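Side-chain contacts in secreted protein ESXB (Bacillus anthracis, PDB 4J10), which is of no established function but, as a WXG100-family protein, is probably secreted through an ESX-type (type VII) system as a helical-hairpin dimer: residues A49-A52 with K53-E57; Q66-I69 with P70-G74; K80-A83 with D84-N88. All coordinates share one frame; numbering follows the deposited sequence.

Contact 1 of 3, residues A49-A52 with K53-E57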
loop_
_atom_site.group_PDB
_atom_site.type_symbol
_atom_site.label_atom_id
_atom_site.label_comp_id
_atom_site.label_asym_id
_atom_site.label_seq_id
_atom_site.Cartn_x
_atom_site.Cartn_y
_atom_site.Cartn_z
ATOM N N ALA A 49 -3.974 -16.862 23.008
ATOM C CA ALA A 49 -4.265 -15.464 23.315
ATOM C C ALA A 49 -3.288 -14.513 22.621
ATOM O O ALA A 49 -3.673 -13.430 22.170
ATOM C CB ALA A 49 -4.254 -15.241 24.818
ATOM N N THR A 50 -2.022 -14.917 22.540
ATOM C CA THR A 50 -1.015 -14.117 21.853
ATOM C C THR A 50 -1.297 -14.094 20.358
ATOM O O THR A 50 -1.252 -13.039 19.721
ATOM C CB THR A 50 0.409 -14.653 22.099
ATOM O OG1 THR A 50 0.644 -14.781 23.508
ATOM C CG2 THR A 50 1.441 -13.705 21.491
ATOM N N GLN A 51 -1.593 -15.262 19.796
ATOM C CA GLN A 51 -1.925 -15.348 18.380
ATOM C C GLN A 51 -3.139 -14.483 18.044
ATOM O O GLN A 51 -3.161 -13.813 17.015
ATOM C CB GLN A 51 -2.182 -16.800 17.964
ATOM C CG GLN A 51 -2.566 -16.966 16.497
ATOM C CD GLN A 51 -1.447 -16.610 15.540
ATOM O OE1 GLN A 51 -0.292 -16.441 15.941
ATOM N NE2 GLN A 51 -1.782 -16.500 14.261
ATOM N N ALA A 52 -4.135 -14.493 18.929
ATOM C CA ALA A 52 -5.359 -13.723 18.724
ATOM C C ALA A 52 -5.092 -12.219 18.653
ATOM O O ALA A 52 -5.687 -11.515 17.834
ATOM C CB ALA A 52 -6.377 -14.039 19.809
ATOM N N LYS A 53 -4.198 -11.738 19.512
ATOM C CA LYS A 53 -3.831 -10.328 19.533
ATOM C C LYS A 53 -3.211 -9.907 18.204
ATOM O O LYS A 53 -3.595 -8.890 17.623
ATOM C CB LYS A 53 -2.866 -10.041 20.688
ATOM C CG LYS A 53 -2.339 -8.613 20.700
ATOM C CD LYS A 53 -1.402 -8.360 21.873
ATOM C CE LYS A 53 -0.149 -9.219 21.784
ATOM N NZ LYS A 53 0.936 -8.709 22.672
ATOM N N PHE A 54 -2.256 -10.695 17.719
ATOM C CA PHE A 54 -1.628 -10.414 16.433
ATOM C C PHE A 54 -2.571 -10.591 15.251
ATOM O O PHE A 54 -2.501 -9.832 14.290
ATOM C CB PHE A 54 -0.368 -11.262 16.257
ATOM C CG PHE A 54 0.794 -10.766 17.055
ATOM C CD1 PHE A 54 1.585 -9.735 16.572
ATOM C CD2 PHE A 54 1.090 -11.314 18.286
ATOM C CE1 PHE A 54 2.652 -9.262 17.309
ATOM C CE2 PHE A 54 2.157 -10.844 19.024
ATOM C CZ PHE A 54 2.937 -9.814 18.530
ATOM N N ARG A 55 -3.455 -11.581 15.320
ATOM C CA ARG A 55 -4.440 -11.751 14.256
ATOM C C ARG A 55 -5.342 -10.529 14.191
ATOM O O ARG A 55 -5.627 -10.023 13.107
ATOM C CB ARG A 55 -5.285 -13.000 14.485
ATOM C CG ARG A 55 -6.374 -13.199 13.433
ATOM C CD ARG A 55 -5.789 -13.572 12.081
ATOM N NE ARG A 55 -5.140 -14.881 12.117
ATOM C CZ ARG A 55 -4.499 -15.435 11.092
ATOM N NH1 ARG A 55 -4.414 -14.801 9.931
ATOM N NH2 ARG A 55 -3.940 -16.631 11.229
ATOM N N GLY A 56 -5.775 -10.050 15.356
ATOM C CA GLY A 56 -6.676 -8.909 15.422
ATOM C C GLY A 56 -6.042 -7.675 14.803
ATOM O O GLY A 56 -6.659 -6.985 13.982
ATOM N N GLU A 57 -4.798 -7.405 15.187
ATOM C CA GLU A 57 -4.060 -6.271 14.645
ATOM C C GLU A 57 -3.838 -6.430 13.154
ATOM O O GLU A 57 -4.025 -5.481 12.377
ATOM C CB GLU A 57 -2.737 -6.097 15.386
ATOM C CG GLU A 57 -2.921 -5.539 16.786
ATOM C CD GLU A 57 -1.704 -5.745 17.659
ATOM O OE1 GLU A 57 -1.732 -5.305 18.828
ATOM O OE2 GLU A 57 -0.722 -6.348 17.178
#
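T50 and F54, one helical turn apart, project from the same flank of the helix. The apolar part of the contact is the T50 methyl CG2, 3.8 Å from F54 CE2; it meets the ring at its edge, in the ring plane, not over a face. The methyl gets there because CG2 stands anti to the backbone N of T50 (chi1 -53° for OG1), with OG1 on the other branch. T50 O lies near the same ring edge, 3.2 Å from F54 CD2, and also accepts F54 N at 3.2 Å in a nearly straight bond.

The polar side chains Q51 and R55 run alongside each other, NE2 3.7 Å from NH2, but with amide and guanidinium planes 73° apart. R55 NH2 forms a salt bridge with E43 and a hydrogen bond to N40. Q51 OE1 accepts W46 NE1, and Q51 NE2 donates to I39 O and, weakly, to E43. Backbone bonds from R55 N to Q51 O (2.8 Å) and from G56 N to A52 O continue the helix.

Through Q51 and F54 this start of helix 48-90 backs W46, the tryptophan of the WXG turn; Q51 and R55 also hold the end of helix 11-41, while T50 and F54 pack on I82 of the second subunit.

Contact 2 of 3, residues Q66-I69 with P70-G74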
loop_
_atom_site.group_PDB
_atom_site.type_symbol
_atom_site.label_atom_id
_atom_site.label_comp_id
_atom_site.label_asym_id
_atom_site.label_seq_id
_atom_site.Cartn_x
_atom_site.Cartn_y
_atom_site.Cartn_z
ATOM N N GLN A 66 -7.773 -3.070 2.178
ATOM C CA GLN A 66 -8.975 -3.316 1.392
ATOM C C GLN A 66 -9.709 -2.036 1.012
ATOM O O GLN A 66 -10.573 -2.057 0.147
ATOM C CB GLN A 66 -9.873 -4.311 2.126
ATOM C CG GLN A 66 -9.316 -5.729 2.069
ATOM C CD GLN A 66 -10.113 -6.715 2.877
ATOM O OE1 GLN A 66 -10.864 -6.335 3.771
ATOM N NE2 GLN A 66 -9.952 -7.998 2.572
ATOM N N GLN A 67 -9.355 -0.926 1.654
ATOM C CA GLN A 67 -9.790 0.395 1.209
ATOM C C GLN A 67 -8.821 0.944 0.155
ATOM O O GLN A 67 -9.228 1.476 -0.876
ATOM C CB GLN A 67 -9.863 1.363 2.396
ATOM C CG GLN A 67 -10.891 0.991 3.456
ATOM C CD GLN A 67 -12.304 1.054 2.927
ATOM O OE1 GLN A 67 -12.717 2.063 2.360
ATOM N NE2 GLN A 67 -13.050 -0.028 3.097
ATOM N N TYR A 68 -7.528 0.800 0.411
ATOM C CA TYR A 68 -6.485 1.373 -0.423
ATOM C C TYR A 68 -6.498 0.849 -1.851
ATOM O O TYR A 68 -6.462 1.619 -2.813
ATOM C CB TYR A 68 -5.142 1.031 0.209
ATOM C CG TYR A 68 -3.924 1.540 -0.518
ATOM C CD1 TYR A 68 -3.607 2.888 -0.526
ATOM C CD2 TYR A 68 -3.046 0.669 -1.148
ATOM C CE1 TYR A 68 -2.484 3.351 -1.163
ATOM C CE2 TYR A 68 -1.900 1.127 -1.776
ATOM C CZ TYR A 68 -1.619 2.475 -1.781
ATOM O OH TYR A 68 -0.476 2.918 -2.401
ATOM N N ILE A 69 -6.535 -0.469 -1.979
ATOM C CA ILE A 69 -6.425 -1.118 -3.274
ATOM C C ILE A 69 -7.507 -0.645 -4.259
ATOM O O ILE A 69 -7.160 -0.217 -5.372
ATOM C CB ILE A 69 -6.340 -2.660 -3.124
ATOM C CG1 ILE A 69 -4.992 -3.041 -2.505
ATOM C CG2 ILE A 69 -6.516 -3.354 -4.461
ATOM C CD1 ILE A 69 -4.883 -4.511 -2.169
ATOM N N PRO A 70 -8.802 -0.668 -3.861
ATOM C CA PRO A 70 -9.814 -0.156 -4.809
ATOM C C PRO A 70 -9.692 1.330 -5.124
ATOM O O PRO A 70 -10.104 1.753 -6.211
ATOM C CB PRO A 70 -11.159 -0.431 -4.110
ATOM C CG PRO A 70 -10.853 -1.425 -3.031
ATOM C CD PRO A 70 -9.402 -1.304 -2.669
ATOM N N ILE A 71 -9.131 2.120 -4.211
ATOM C CA ILE A 71 -8.926 3.533 -4.508
ATOM C C ILE A 71 -7.878 3.658 -5.617
ATOM O O ILE A 71 -8.061 4.428 -6.568
ATOM C CB ILE A 71 -8.486 4.348 -3.267
ATOM C CG1 ILE A 71 -9.600 4.379 -2.213
ATOM C CG2 ILE A 71 -8.076 5.773 -3.688
ATOM C CD1 ILE A 71 -9.096 4.803 -0.831
ATOM N N LEU A 72 -6.786 2.899 -5.538
ATOM C CA LEU A 72 -5.788 2.896 -6.616
ATOM C C LEU A 72 -6.391 2.435 -7.930
ATOM O O LEU A 72 -6.109 2.999 -8.993
ATOM C CB LEU A 72 -4.589 2.002 -6.273
ATOM C CG LEU A 72 -3.759 2.332 -5.040
ATOM C CD1 LEU A 72 -2.481 1.513 -5.106
ATOM C CD2 LEU A 72 -3.446 3.815 -4.963
ATOM N N GLU A 73 -7.223 1.403 -7.867
ATOM C CA GLU A 73 -7.856 0.898 -9.079
ATOM C C GLU A 73 -8.801 1.924 -9.684
ATOM O O GLU A 73 -8.887 2.039 -10.897
ATOM C CB GLU A 73 -8.563 -0.428 -8.790
ATOM C CG GLU A 73 -7.587 -1.564 -8.504
ATOM C CD GLU A 73 -8.270 -2.736 -7.884
ATOM O OE1 GLU A 73 -8.996 -2.518 -6.893
ATOM O OE2 GLU A 73 -8.099 -3.871 -8.379
ATOM N N GLY A 74 -9.484 2.684 -8.833
ATOM C CA GLY A 74 -10.362 3.750 -9.292
ATOM C C GLY A 74 -9.603 4.845 -10.011
ATOM O O GLY A 74 -10.061 5.363 -11.040
#
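A proline inside helix 48-90 sets this contact, and Y68 meets L72 on the turn that carries the chain past it. P70 has no N-H to give, so the carbonyl of Q66 receives ring carbons in place of a donor, with Q66 O 3.1 Å from P70 CD. The helix is kinked here, and the next bond, from I71 N to Q67 O, is weak at 3.4 Å. Regular bonding returns with L72 N to Y68 O at 3.0 Å and with E73 N to I69 O. Joined by the peptide bond, I69 CB and P70 CD are 3.4 Å apart, tighter than usual for two carbons.

Among the side chains, L72 makes a CH-pi contact with Y68. Its CG sits over one face of the phenol ring, 4.0 Å from the centroid and 17° off the normal, displaced toward the rim, while CD1 comes to 3.4 Å from Y68 CE2. A chi1 of 180° sets the Y68 ring opposite its own main-chain nitrogen and swings it along the helix toward the next turn. Y68 OH is hydrogen-bonded to Q31 NE2 of the second subunit. I69 and E73 run alongside each other, the methyl CG2 of I69 lying 3.6 Å from E73 OE1.

I69 and L72 also rest on helix 11-41, at A25 and A28 and at F21 and A24 respectively, and L72 touches L35 of the second subunit. The arrangement is that of a proline-kinked helix in a two-helix hairpin, with Y68 at the dimer interface and L72 between the first helix and the second subunit.

Contact 3 of 3, residues K80-A83 with D84-N88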
loop_
_atom_site.group_PDB
_atom_site.type_symbol
_atom_site.label_atom_id
_atom_site.label_comp_id
_atom_site.label_asym_id
_atom_site.label_seq_id
_atom_site.Cartn_x
_atom_site.Cartn_y
_atom_site.Cartn_z
ATOM N N LYS A 80 -7.553 6.046 -17.387
ATOM C CA LYS A 80 -7.807 5.357 -18.646
ATOM C C LYS A 80 -9.030 5.936 -19.370
ATOM O O LYS A 80 -9.035 6.068 -20.595
ATOM C CB LYS A 80 -7.948 3.851 -18.391
ATOM C CG LYS A 80 -8.363 3.016 -19.585
ATOM C CD LYS A 80 -7.354 3.089 -20.729
ATOM C CE LYS A 80 -7.712 2.072 -21.802
ATOM N NZ LYS A 80 -7.069 2.363 -23.114
ATOM N N ARG A 81 -10.061 6.296 -18.614
ATOM C CA ARG A 81 -11.251 6.903 -19.203
ATOM C C ARG A 81 -10.927 8.227 -19.895
ATOM O O ARG A 81 -11.436 8.512 -20.977
ATOM C CB ARG A 81 -12.328 7.101 -18.136
ATOM C CG ARG A 81 -13.593 7.750 -18.636
ATOM C CD ARG A 81 -14.788 7.298 -17.813
ATOM N NE ARG A 81 -14.564 7.417 -16.374
ATOM C CZ ARG A 81 -15.475 7.848 -15.506
ATOM N NH1 ARG A 81 -16.680 8.208 -15.927
ATOM N NH2 ARG A 81 -15.180 7.926 -14.215
ATOM N N ILE A 82 -10.058 9.023 -19.274
ATOM C CA ILE A 82 -9.647 10.282 -19.883
ATOM C C ILE A 82 -8.745 10.017 -21.086
ATOM O O ILE A 82 -8.863 10.690 -22.113
ATOM C CB ILE A 82 -8.979 11.237 -18.883
ATOM C CG1 ILE A 82 -9.969 11.634 -17.798
ATOM C CG2 ILE A 82 -8.470 12.492 -19.611
ATOM C CD1 ILE A 82 -9.332 12.352 -16.636
ATOM N N ALA A 83 -7.855 9.034 -20.975
ATOM C CA ALA A 83 -7.023 8.655 -22.119
ATOM C C ALA A 83 -7.881 8.285 -23.328
ATOM O O ALA A 83 -7.633 8.746 -24.444
ATOM C CB ALA A 83 -6.107 7.501 -21.744
ATOM N N ASP A 84 -8.914 7.476 -23.093
ATOM C CA ASP A 84 -9.842 7.076 -24.147
ATOM C C ASP A 84 -10.558 8.276 -24.763
ATOM O O ASP A 84 -10.712 8.363 -25.982
ATOM C CB ASP A 84 -10.856 6.056 -23.603
ATOM C CG ASP A 84 -10.232 4.702 -23.341
ATOM O OD1 ASP A 84 -9.150 4.436 -23.907
ATOM O OD2 ASP A 84 -10.808 3.912 -22.577
ATOM N N LYS A 85 -10.998 9.202 -23.918
ATOM C CA LYS A 85 -11.688 10.390 -24.397
ATOM C C LYS A 85 -10.761 11.218 -25.284
ATOM O O LYS A 85 -11.168 11.711 -26.335
ATOM C CB LYS A 85 -12.194 11.225 -23.226
ATOM C CG LYS A 85 -12.937 12.478 -23.638
ATOM C CD LYS A 85 -13.332 13.308 -22.426
ATOM C CE LYS A 85 -12.166 14.159 -21.949
ATOM N NZ LYS A 85 -12.184 14.364 -20.471
ATOM N N PHE A 86 -9.507 11.350 -24.865
ATOM C CA PHE A 86 -8.520 12.069 -25.659
ATOM C C PHE A 86 -8.313 11.412 -27.011
ATOM O O PHE A 86 -8.263 12.090 -28.034
ATOM C CB PHE A 86 -7.184 12.130 -24.922
ATOM C CG PHE A 86 -7.125 13.182 -23.858
ATOM C CD1 PHE A 86 -8.266 13.858 -23.457
ATOM C CD2 PHE A 86 -5.922 13.494 -23.256
ATOM C CE1 PHE A 86 -8.203 14.834 -22.474
ATOM C CE2 PHE A 86 -5.849 14.470 -22.276
ATOM C CZ PHE A 86 -6.994 15.138 -21.886
ATOM N N ARG A 87 -8.201 10.091 -27.026
ATOM C CA ARG A 87 -7.968 9.376 -28.272
ATOM C C ARG A 87 -9.145 9.458 -29.232
ATOM O O ARG A 87 -8.959 9.529 -30.442
ATOM C CB ARG A 87 -7.637 7.912 -28.007
ATOM C CG ARG A 87 -7.238 7.151 -29.264
ATOM C CD ARG A 87 -6.239 6.076 -28.926
ATOM N NE ARG A 87 -6.265 5.792 -27.498
ATOM C CZ ARG A 87 -5.186 5.534 -26.770
ATOM N NH1 ARG A 87 -3.988 5.514 -27.334
ATOM N NH2 ARG A 87 -5.312 5.293 -25.478
ATOM N N ASN A 88 -10.356 9.458 -28.690
ATOM C CA ASN A 88 -11.549 9.412 -29.523
ATOM C C ASN A 88 -12.003 10.770 -30.013
ATOM O O ASN A 88 -12.802 10.864 -30.942
ATOM C CB ASN A 88 -12.680 8.721 -28.765
ATOM C CG ASN A 88 -12.474 7.226 -28.654
ATOM O OD1 ASN A 88 -12.144 6.560 -29.638
ATOM N ND2 ASN A 88 -12.674 6.682 -27.455
#
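Four successive i-to-i+4 bonds carry the helix without a break from K80 to R87, with D84 N to K80 O and F86 N to I82 O at 2.9 Å and the bonds of K85 and R87 slightly longer.

On one side K80 and D84 form a salt bridge. The lysine chain bends at chi2 (61°) and slants across the aspartate, bringing NZ to 3.0 Å from D84 OD1. It arrives on the syn side of that oxygen, 16° out of the carboxylate plane. K80 CE passes close to the same oxygen, so the end of the lysine lies against the carboxylate. K80 NZ and R87 NH2, 4.2 Å apart, are gathered round the carboxylate of E15 on helix 11-41, to which both form salt bridges; K80 NZ is thus held by two carboxylates.

I82 and F86 make the apolar pair, reaching out from a shared flank of the helix. The branch methyl CG2 of I82 sits over one face of the phenyl ring, displaced toward the rim, 3.9 Å from its centroid and 20° off the normal, with CE1 of F86 its nearest ring atom. In this CH-pi contact CG2, trans to the nitrogen of I82, is the branch that reaches the ring, while CG1 takes the place beside that N.

Helix 11-41 receives the apolar residues: I82 and A83 touch L14, and F86 touches P11. Such intrahelical i,i+4 pairs, one a salt bridge and one an aliphatic-on-aromatic CH-pi contact, belong here to the helical hairpin of the WXG100 fold, near the C-terminal end of its second helix.

How the contacts relate
Helix 11-41 comes first along the chain, and the connecting loop then leads into helix 48-90, which carries all three contacts in series. Each is local, so none closes a loop and none nests within or crosses another. Contact 1 lies just after the helix start, contact 2 close to the centre of the chain in space (about 6 Å between centres) and contact 3 toward the end; the centres of contacts 1 and 3 are about 47 Å apart, on opposite sides of the chain's centre. Together they join the second helix to the first at three levels of the hairpin. Across the dimer, contact 1 of one subunit meets contact 3 of the other, and its E57 packs on I71 of the other subunit's contact 2.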